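Local structure of AvrRxo1-ORF1 (Xanthomonas oryzae pv. oryzicola, 4Z8T) at residues P65-R71 with R178-D184; G100-P104 with V155-R159; S161-D167 with N223-V227. The protein is a type III effector with a polynucleotide-kinase-like P-loop domain that probably phosphorylates a nucleotide-type substrate, and it forms a complex with AvrRxo1-ORF2. One frame throughout, in Å; residues are numbered along the deposited sequence.

In the fold
All three contacts belong to the P-loop kinase domain. Interaction 1 pairs two neighbouring parallel strands, 66-71 and 179-185, of the mixed sheet. Interaction 2, its centre about 11 Å away, adds strand 154-157 on the other side of strand 66-71, together with loop 100-104. In sequence it nests inside interaction 1 and closes before interaction 3 opens, whereas the segments of interactions 1 and 3 alternate. Interaction 3, centred about 14 Å from interaction 1, joins helices 163-176 and 224-233 beside the sheet, tied to it by the Asp-184–Arg-224 salt bridge and a probable Arg-71–Ser-161 hydrogen bond. Interactions 2 and 3, centres about 16 Å apart, share a sulfate, probably from the crystallisation liquor, held by Arg-159 and Ser-161.

Interaction 1 of 3, residues P65-R71 with R178-D184. With ACT (acetate ion), chain I.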
loop_
_atom_site.group_PDB
_atom_site.type_symbol
_atom_site.label_atom_id
_atom_site.label_comp_id
_atom_site.label_asym_id
_atom_site.label_seq_id
_atom_site.Cartn_x
_atom_site.Cartn_y
_atom_site.Cartn_z
ATOM N N PRO A 65 5.211 30.842 -28.231
ATOM C CA PRO A 65 5.783 29.552 -28.632
ATOM C C PRO A 65 5.936 28.629 -27.435
ATOM O O PRO A 65 6.518 29.012 -26.409
ATOM C CB PRO A 65 7.148 29.938 -29.214
ATOM C CG PRO A 65 6.898 31.298 -29.783
ATOM C CD PRO A 65 5.973 31.974 -28.793
ATOM N N THR A 66 5.363 27.432 -27.559
ATOM C CA THR A 66 5.160 26.546 -26.422
ATOM C C THR A 66 5.424 25.115 -26.858
ATOM O O THR A 66 5.123 24.732 -27.995
ATOM C CB THR A 66 3.694 26.664 -25.909
ATOM O OG1 THR A 66 3.480 27.979 -25.368
ATOM C CG2 THR A 66 3.394 25.653 -24.805
ATOM N N LEU A 67 6.026 24.345 -25.960
ATOM C CA LEU A 67 6.100 22.892 -26.092
ATOM C C LEU A 67 5.051 22.341 -25.139
ATOM O O LEU A 67 5.204 22.427 -23.922
ATOM C CB LEU A 67 7.503 22.392 -25.704
ATOM C CG LEU A 67 7.917 20.932 -25.944
ATOM C CD1 LEU A 67 9.445 20.799 -25.858
ATOM C CD2 LEU A 67 7.278 20.006 -24.949
ATOM N N PHE A 68 3.963 21.798 -25.683
ATOM C CA PHE A 68 2.954 21.159 -24.845
ATOM C C PHE A 68 3.385 19.719 -24.633
ATOM O O PHE A 68 3.516 18.954 -25.597
ATOM C CB PHE A 68 1.586 21.157 -25.544
ATOM C CG PHE A 68 0.951 22.510 -25.629
ATOM C CD1 PHE A 68 1.197 23.334 -26.721
ATOM C CD2 PHE A 68 0.122 22.965 -24.619
ATOM C CE1 PHE A 68 0.607 24.590 -26.810
ATOM C CE2 PHE A 68 -0.463 24.217 -24.695
ATOM C CZ PHE A 68 -0.218 25.034 -25.793
ATOM N N ALA A 69 3.631 19.352 -23.379
ATOM C CA ALA A 69 4.128 18.025 -23.039
ATOM C C ALA A 69 3.020 17.298 -22.283
ATOM O O ALA A 69 2.520 17.789 -21.274
ATOM C CB ALA A 69 5.396 18.139 -22.171
ATOM N N LEU A 70 2.609 16.145 -22.794
ATOM C CA LEU A 70 1.617 15.326 -22.110
ATOM C C LEU A 70 2.323 14.103 -21.540
ATOM O O LEU A 70 2.575 13.125 -22.249
ATOM C CB LEU A 70 0.519 14.892 -23.088
ATOM C CG LEU A 70 -0.023 16.048 -23.929
ATOM C CD1 LEU A 70 -1.031 15.568 -24.983
ATOM C CD2 LEU A 70 -0.648 17.069 -23.012
ATOM N N ARG A 71 2.673 14.183 -20.259
ATOM C CA ARG A 71 3.379 13.116 -19.565
ATOM C C ARG A 71 2.391 12.124 -18.979
ATOM O O ARG A 71 1.356 12.512 -18.448
ATOM C CB ARG A 71 4.181 13.730 -18.413
ATOM C CG ARG A 71 5.039 12.749 -17.633
ATOM C CD ARG A 71 5.978 13.462 -16.654
ATOM N NE ARG A 71 6.933 12.512 -16.100
ATOM C CZ ARG A 71 6.767 11.833 -14.966
ATOM N NH1 ARG A 71 5.668 11.985 -14.238
ATOM N NH2 ARG A 71 7.698 10.970 -14.576
ATOM N N ARG A 178 10.903 28.244 -26.395
ATOM C CA ARG A 178 9.535 27.798 -26.125
ATOM C C ARG A 178 9.295 27.663 -24.631
ATOM O O ARG A 178 10.198 27.253 -23.888
ATOM C CB ARG A 178 9.293 26.432 -26.763
ATOM C CG ARG A 178 9.264 26.416 -28.284
ATOM C CD ARG A 178 8.936 25.011 -28.754
ATOM N NE ARG A 178 8.719 24.915 -30.197
ATOM C CZ ARG A 178 9.643 24.558 -31.085
ATOM N NH1 ARG A 178 10.883 24.272 -30.702
ATOM N NH2 ARG A 178 9.320 24.494 -32.368
ATOM N N LYS A 179 8.072 27.972 -24.197
ATOM C CA LYS A 179 7.629 27.658 -22.837
ATOM C C LYS A 179 7.328 26.166 -22.807
ATOM O O LYS A 179 7.050 25.581 -23.848
ATOM C CB LYS A 179 6.333 28.401 -22.511
ATOM C CG LYS A 179 6.485 29.887 -22.318
ATOM C CD LYS A 179 7.185 30.181 -21.010
ATOM C CE LYS A 179 7.185 31.669 -20.725
ATOM N NZ LYS A 179 8.110 31.976 -19.597
ATOM N N VAL A 180 7.395 25.552 -21.629
ATOM C CA VAL A 180 6.926 24.181 -21.468
ATOM C C VAL A 180 5.607 24.195 -20.713
ATOM O O VAL A 180 5.552 24.639 -19.566
ATOM C CB VAL A 180 7.939 23.309 -20.701
ATOM C CG1 VAL A 180 7.378 21.904 -20.511
ATOM C CG2 VAL A 180 9.248 23.243 -21.458
ATOM N N GLU A 181 4.543 23.719 -21.352
ATOM C CA GLU A 181 3.262 23.575 -20.686
ATOM C C GLU A 181 3.070 22.080 -20.500
ATOM O O GLU A 181 2.836 21.357 -21.459
ATOM C CB GLU A 181 2.139 24.158 -21.546
ATOM C CG GLU A 181 0.798 24.218 -20.854
ATOM C CD GLU A 181 0.730 25.290 -19.764
ATOM O OE1 GLU A 181 1.578 26.233 -19.749
ATOM O OE2 GLU A 181 -0.196 25.196 -18.920
ATOM N N LEU A 182 3.197 21.612 -19.264
ATOM C CA LEU A 182 3.229 20.179 -19.014
ATOM C C LEU A 182 2.010 19.749 -18.225
ATOM O O LEU A 182 1.727 20.280 -17.140
ATOM C CB LEU A 182 4.511 19.794 -18.274
ATOM C CG LEU A 182 4.805 18.286 -18.280
ATOM C CD1 LEU A 182 6.303 18.043 -18.301
ATOM C CD2 LEU A 182 4.166 17.554 -17.099
ATOM N N CYS A 183 1.279 18.785 -18.778
ATOM C CA CYS A 183 0.216 18.115 -18.046
ATOM C C CYS A 183 0.685 16.705 -17.812
ATOM O O CYS A 183 1.146 16.036 -18.733
ATOM C CB CYS A 183 -1.086 18.076 -18.857
ATOM S SG CYS A 183 -2.046 19.598 -18.722
ATOM N N ASP A 184 0.594 16.271 -16.563
ATOM C CA ASP A 184 1.083 14.972 -16.127
ATOM C C ASP A 184 -0.153 14.224 -15.633
ATOM O O ASP A 184 -0.886 14.721 -14.783
ATOM C CB ASP A 184 2.078 15.218 -14.992
ATOM C CG ASP A 184 2.846 13.984 -14.586
ATOM O OD1 ASP A 184 2.670 12.911 -15.204
ATOM O OD2 ASP A 184 3.640 14.099 -13.630
HETATM C C ACT I . 11.000 30.755 -21.498
HETATM O O ACT I . 10.312 31.566 -20.846
HETATM O OXT ACT I . 10.804 30.754 -22.741
HETATM C CH3 ACT I . 11.999 29.857 -20.821
#
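Two neighbouring parallel strands of the P-loop kinase sheet, 66-71 and 179-184, run side by side here, their axes 4.6 Å apart and 20° off parallel. Entering at Arg-178, the chain lays its side chain along Leu-67, while the guanidinium reaches Ala-152 and Leu-141. Lys-179 N starts the backbone pairing with a 2.9 Å hydrogen bond to Pro-65 O, and Lys-179 O accepts from Leu-67 N at 2.7 Å; Lys-179 NZ donates to acetate O at 2.6 Å, the ion probably coming from the crystallisation liquor. Val-180 is on the face of Leu-67, covered by helix 163-176 and by Phe-231 of helix 224-233. Glu-181 N and O then bond to Leu-67 O (3.0 Å) and Ala-69 N (2.9 Å), and its CB packs 3.9 Å from Phe-68 CD2. Leu-182 rests its CG 3.9 Å from Ala-69 CB. Cys-183 closes the series, with N to Ala-69 O at 3.0 Å and O to Arg-71 N at 2.8 Å. Arg-71, whose NE bonds Leu-160 O, ends its strand just before the probable Walker A loop. Asp-184, also held by Tyr-240 and Arg-224, finishes with a buried salt bridge, OD2 to Arg-71 NH1 at 3.0 Å.

Interaction 2 of 3, residues G100-P104 with V155-R159. With SO4 (sulfate ion), chain C.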
loop_
_atom_site.group_PDB
_atom_site.type_symbol
_atom_site.label_atom_id
_atom_site.label_comp_id
_atom_site.label_asym_id
_atom_site.label_seq_id
_atom_site.Cartn_x
_atom_site.Cartn_y
_atom_site.Cartn_z
ATOM N N GLY A 100 -0.582 15.540 -35.720
ATOM C CA GLY A 100 0.427 16.589 -35.696
ATOM C C GLY A 100 1.336 16.558 -34.480
ATOM O O GLY A 100 2.280 17.350 -34.385
ATOM N N CYS A 101 1.067 15.642 -33.554
ATOM C CA CYS A 101 1.862 15.542 -32.330
ATOM C C CYS A 101 3.105 14.684 -32.525
ATOM O O CYS A 101 3.126 13.772 -33.374
ATOM C CB CYS A 101 1.019 14.962 -31.188
ATOM S SG CYS A 101 -0.473 15.914 -30.828
ATOM N N VAL A 102 4.149 14.979 -31.751
ATOM C CA VAL A 102 5.359 14.155 -31.754
ATOM C C VAL A 102 5.150 12.894 -30.926
ATOM O O VAL A 102 5.002 12.953 -29.706
ATOM C CB VAL A 102 6.576 14.908 -31.211
ATOM C CG1 VAL A 102 7.799 13.994 -31.207
ATOM C CG2 VAL A 102 6.841 16.140 -32.048
ATOM N N ASN A 103 5.143 11.753 -31.614
ATOM C CA ASN A 103 4.757 10.475 -31.041
ATOM C C ASN A 103 4.997 9.427 -32.124
ATOM O O ASN A 103 4.373 9.503 -33.177
ATOM C CB ASN A 103 3.265 10.529 -30.703
ATOM C CG ASN A 103 2.747 9.254 -30.077
ATOM O OD1 ASN A 103 3.440 8.239 -30.017
ATOM N ND2 ASN A 103 1.503 9.300 -29.608
ATOM N N PRO A 104 5.886 8.450 -31.873
ATOM C CA PRO A 104 6.160 7.408 -32.880
ATOM C C PRO A 104 4.917 6.631 -33.271
ATOM O O PRO A 104 4.779 6.197 -34.414
ATOM C CB PRO A 104 7.147 6.471 -32.171
ATOM C CG PRO A 104 7.012 6.781 -30.711
ATOM C CD PRO A 104 6.664 8.245 -30.639
ATOM N N VAL A 155 3.621 19.710 -29.896
ATOM C CA VAL A 155 3.051 18.849 -28.867
ATOM C C VAL A 155 3.836 17.559 -28.784
ATOM O O VAL A 155 4.042 16.890 -29.797
ATOM C CB VAL A 155 1.581 18.490 -29.171
ATOM C CG1 VAL A 155 0.981 17.688 -28.012
ATOM C CG2 VAL A 155 0.773 19.732 -29.430
ATOM N N VAL A 156 4.285 17.213 -27.581
ATOM C CA VAL A 156 5.029 15.980 -27.367
ATOM C C VAL A 156 4.147 15.068 -26.538
ATOM O O VAL A 156 3.788 15.378 -25.406
ATOM C CB VAL A 156 6.377 16.230 -26.667
ATOM C CG1 VAL A 156 7.132 14.906 -26.457
ATOM C CG2 VAL A 156 7.223 17.180 -27.495
ATOM N N ASP A 157 3.768 13.956 -27.158
ATOM C CA ASP A 157 2.818 13.017 -26.625
ATOM C C ASP A 157 3.557 11.694 -26.426
ATOM O O ASP A 157 3.514 10.822 -27.288
ATOM C CB ASP A 157 1.722 12.851 -27.680
ATOM C CG ASP A 157 0.606 11.969 -27.225
ATOM O OD1 ASP A 157 0.532 11.666 -26.013
ATOM O OD2 ASP A 157 -0.211 11.589 -28.089
ATOM N N LYS A 158 4.262 11.571 -25.303
ATOM C CA LYS A 158 5.106 10.422 -25.007
ATOM C C LYS A 158 4.979 10.176 -23.522
ATOM O O LYS A 158 4.483 11.038 -22.787
ATOM C CB LYS A 158 6.574 10.724 -25.321
ATOM C CG LYS A 158 6.896 10.949 -26.788
ATOM C CD LYS A 158 8.391 11.182 -26.933
ATOM C CE LYS A 158 8.772 11.500 -28.360
ATOM N NZ LYS A 158 10.242 11.355 -28.536
ATOM N N ARG A 159 5.439 9.016 -23.067
ATOM C CA ARG A 159 5.365 8.724 -21.641
ATOM C C ARG A 159 6.146 9.737 -20.812
ATOM O O ARG A 159 5.684 10.156 -19.742
ATOM C CB ARG A 159 5.856 7.309 -21.345
ATOM C CG ARG A 159 5.644 6.898 -19.880
ATOM C CD ARG A 159 6.033 5.449 -19.585
ATOM N NE ARG A 159 5.165 4.509 -20.288
ATOM C CZ ARG A 159 5.471 3.915 -21.434
ATOM N NH1 ARG A 159 6.631 4.165 -22.020
ATOM N NH2 ARG A 159 4.606 3.085 -22.009
HETATM S S SO4 C . 9.777 6.097 -21.513
HETATM O O1 SO4 C . 9.236 7.269 -20.835
HETATM O O2 SO4 C . 9.246 4.869 -20.930
HETATM O O3 SO4 C . 11.238 6.084 -21.391
HETATM O O4 SO4 C . 9.429 6.148 -22.931
HETATM O O HOH W 1 3.405 19.288 -32.765
HETATM O O HOH W 2 3.846 7.745 -27.098
#
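This is a short, buried edge contact: the loop 100-104, between helices 87-95 and 108-113, bridges backbone to backbone with strand 154-157, which is an outermost strand of the sheet within this chain. A single bridge, Val-102 with Val-156, carries it. Val-102 N donates to Val-155 O at 2.7 Å, and Val-102 O accepts from Asp-157 N at 3.0 Å. Water 1 continues the link, joining Gly-100 O to Val-155 N. Apolar contact backs the bridge, with Cys-101 SG 3.6 Å from Val-155 CG1 and Val-102 CB 4.4 Å from Val-156 CG2. At the far end Asn-103 ND2 makes a weak 3.2 Å bond to Asp-157 OD2, while Asn-103 OD1 meets Asp-105 N and shares water 2 with Asp-157 O. Past the strand, Arg-159 NH1 holds O2 of a sulfate, probably from the crystallisation liquor, at 2.9 Å; its NE and NH2 reach Asn-73 and Thr-74, and NH2 also Ser-98 O of AvrRxo1-ORF2. Loop 100-104 thus covers the edge of a parallel strand that ends next to the probable phosphate-binding loop, a placement typical of P-loop kinases.

Interaction 3 of 3, residues S161-D167 with N223-V227; sequences SREYEID and NRMYV. With SO4 (sulfate ion), chain C.
Near the probable Walker A loop of this P-loop kinase fold, the first turns of two helices, 163-176 and 224-233, pack together. Arg-162 and Asn-223 take the N-cap positions, CA atoms 6.0 Å apart, Asn-223 (m, chi2 -65°) without a side-chain capping bond; Ile-166 and Val-227 follow, CA atoms 7.1 Å apart. Helical angles begin at Glu-163 and Arg-224. Ser-161 (p) binds O1 of a sulfate, probably from the crystallisation liquor, through N at 2.9 Å and OG at 2.7 Å; Arg-162 N donates to Glu-165 OE1 at 3.1 Å. Ser-161 O comes 3.2 Å from Asn-223 CB. Water 3 joins Arg-162 NH2 (3.0 Å) to Asn-223 ND2 (3.1 Å), which also reaches Ala-219; water 4 joins Glu-163 OE1 (3.1 Å) to Asn-223 OD1 (2.8 Å). Ile-166 (m, m) sets CG1 3.7 Å from Val-227 (t) CG2. Tyr-164 points away, hydrogen-bonded to AvrRxo1-ORF2. Tyr-226 (t, chi2 -88°) points toward helix 163-176: Glu-163 (m) CG makes a CH-pi contact 3.6 Å from its ring centroid, and Tyr-226 OH donates to Asp-167 (m) OD1 at 2.6 Å.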
loop_
_atom_site.group_PDB
_atom_site.type_symbol
_atom_site.label_atom_id
_atom_site.label_comp_id
_atom_site.label_asym_id
_atom_site.label_seq_id
_atom_site.Cartn_x
_atom_site.Cartn_y
_atom_site.Cartn_z
ATOM N N SER A 161 8.764 9.482 -18.968
ATOM C CA SER A 161 8.878 9.044 -17.584
ATOM C C SER A 161 10.178 9.530 -16.942
ATOM O O SER A 161 10.148 10.127 -15.861
ATOM C CB SER A 161 8.676 7.526 -17.441
ATOM O OG SER A 161 9.616 6.758 -18.174
ATOM N N ARG A 162 11.300 9.344 -17.637
ATOM C CA ARG A 162 12.601 9.441 -16.973
ATOM C C ARG A 162 13.293 10.795 -17.017
ATOM O O ARG A 162 13.003 11.633 -17.875
ATOM C CB ARG A 162 13.528 8.347 -17.490
ATOM C CG ARG A 162 12.894 6.981 -17.366
ATOM C CD ARG A 162 13.902 5.869 -17.462
ATOM N NE ARG A 162 13.213 4.595 -17.609
ATOM C CZ ARG A 162 12.851 3.821 -16.595
ATOM N NH1 ARG A 162 12.216 2.682 -16.836
ATOM N NH2 ARG A 162 13.126 4.181 -15.349
ATOM N N GLU A 163 14.208 11.000 -16.072
ATOM C CA GLU A 163 14.916 12.266 -15.954
ATOM C C GLU A 163 15.576 12.699 -17.253
ATOM O O GLU A 163 15.432 13.851 -17.665
ATOM C CB GLU A 163 15.957 12.213 -14.827
ATOM C CG GLU A 163 15.379 12.169 -13.431
ATOM C CD GLU A 163 16.443 12.342 -12.369
ATOM O OE1 GLU A 163 16.124 12.161 -11.175
ATOM O OE2 GLU A 163 17.596 12.662 -12.731
ATOM N N TYR A 164 16.274 11.786 -17.923
ATOM C CA TYR A 164 16.992 12.176 -19.137
ATOM C C TYR A 164 16.052 12.684 -20.221
ATOM O O TYR A 164 16.402 13.598 -20.968
ATOM C CB TYR A 164 17.908 11.063 -19.669
ATOM C CG TYR A 164 17.226 9.913 -20.378
ATOM C CD1 TYR A 164 16.809 8.794 -19.678
ATOM C CD2 TYR A 164 17.048 9.924 -21.757
ATOM C CE1 TYR A 164 16.208 7.736 -20.322
ATOM C CE2 TYR A 164 16.441 8.865 -22.405
ATOM C CZ TYR A 164 16.028 7.775 -21.678
ATOM O OH TYR A 164 15.424 6.707 -22.304
ATOM N N GLU A 165 14.853 12.120 -20.284
ATOM C CA GLU A 165 13.893 12.529 -21.300
ATOM C C GLU A 165 13.356 13.922 -20.981
ATOM O O GLU A 165 13.285 14.794 -21.851
ATOM C CB GLU A 165 12.745 11.514 -21.380
ATOM C CG GLU A 165 13.195 10.083 -21.624
ATOM C CD GLU A 165 12.039 9.092 -21.674
ATOM O OE1 GLU A 165 11.288 8.987 -20.682
ATOM O OE2 GLU A 165 11.888 8.397 -22.704
ATOM N N ILE A 166 12.958 14.106 -19.726
ATOM C CA ILE A 166 12.481 15.390 -19.242
ATOM C C ILE A 166 13.542 16.486 -19.444
ATOM O O ILE A 166 13.231 17.566 -19.958
ATOM C CB ILE A 166 12.049 15.282 -17.764
ATOM C CG1 ILE A 166 10.792 14.414 -17.658
ATOM C CG2 ILE A 166 11.804 16.652 -17.161
ATOM C CD1 ILE A 166 9.577 15.036 -18.312
ATOM N N ASP A 167 14.789 16.191 -19.077
ATOM C CA ASP A 167 15.884 17.145 -19.261
ATOM C C ASP A 167 16.057 17.528 -20.726
ATOM O O ASP A 167 16.299 18.692 -21.050
ATOM C CB ASP A 167 17.210 16.555 -18.750
ATOM C CG ASP A 167 17.292 16.491 -17.237
ATOM O OD1 ASP A 167 16.469 17.134 -16.556
ATOM O OD2 ASP A 167 18.211 15.807 -16.727
ATOM N N ASN A 223 9.720 9.076 -10.955
ATOM C CA ASN A 223 10.387 10.287 -11.413
ATOM C C ASN A 223 9.504 11.520 -11.449
ATOM O O ASN A 223 9.931 12.575 -11.898
ATOM C CB ASN A 223 11.009 10.048 -12.784
ATOM C CG ASN A 223 12.150 9.076 -12.718
ATOM O OD1 ASN A 223 13.175 9.366 -12.096
ATOM N ND2 ASN A 223 11.993 7.917 -13.347
ATOM N N ARG A 224 8.277 11.393 -10.954
ATOM C CA ARG A 224 7.319 12.490 -10.994
ATOM C C ARG A 224 7.765 13.732 -10.220
ATOM O O ARG A 224 7.632 14.857 -10.710
ATOM C CB ARG A 224 5.972 11.981 -10.462
ATOM C CG ARG A 224 4.861 13.012 -10.415
ATOM C CD ARG A 224 3.536 12.291 -10.459
ATOM N NE ARG A 224 3.153 11.954 -11.833
ATOM C CZ ARG A 224 2.497 10.850 -12.194
ATOM N NH1 ARG A 224 2.176 9.941 -11.291
ATOM N NH2 ARG A 224 2.163 10.672 -13.475
HETATM N N MSE A 225 8.295 13.541 -9.016
HETATM C CA MSE A 225 8.642 14.696 -8.201
HETATM C C MSE A 225 9.856 15.440 -8.765
HETATM O O MSE A 225 9.990 16.652 -8.565
HETATM C CB MSE A 225 8.814 14.310 -6.734
HETATM C CG MSE A 225 7.492 13.884 -6.131
HETATM SE SE MSE A 225 7.630 13.471 -4.232
HETATM C CE MSE A 225 7.252 15.221 -3.563
ATOM N N TYR A 226 10.712 14.726 -9.490
ATOM C CA TYR A 226 11.821 15.381 -10.186
ATOM C C TYR A 226 11.293 16.367 -11.215
ATOM O O TYR A 226 11.815 17.482 -11.363
ATOM C CB TYR A 226 12.729 14.356 -10.874
ATOM C CG TYR A 226 13.814 14.996 -11.707
ATOM C CD1 TYR A 226 13.597 15.326 -13.044
ATOM C CD2 TYR A 226 15.052 15.287 -11.155
ATOM C CE1 TYR A 226 14.590 15.927 -13.808
ATOM C CE2 TYR A 226 16.046 15.880 -11.915
ATOM C CZ TYR A 226 15.810 16.197 -13.232
ATOM O OH TYR A 226 16.808 16.793 -13.979
ATOM N N VAL A 227 10.251 15.965 -11.942
ATOM C CA VAL A 227 9.654 16.870 -12.911
ATOM C C VAL A 227 9.076 18.104 -12.217
ATOM O O VAL A 227 9.292 19.223 -12.653
ATOM C CB VAL A 227 8.553 16.154 -13.737
ATOM C CG1 VAL A 227 7.945 17.120 -14.754
ATOM C CG2 VAL A 227 9.142 14.943 -14.430
HETATM S S SO4 C . 9.777 6.097 -21.513
HETATM O O1 SO4 C . 9.236 7.269 -20.835
HETATM O O2 SO4 C . 9.246 4.869 -20.930
HETATM O O3 SO4 C . 11.238 6.084 -21.391
HETATM O O4 SO4 C . 9.429 6.148 -22.931
HETATM O O HOH W 3 14.618 6.423 -13.978
HETATM O O HOH W 4 13.669 10.940 -9.820
#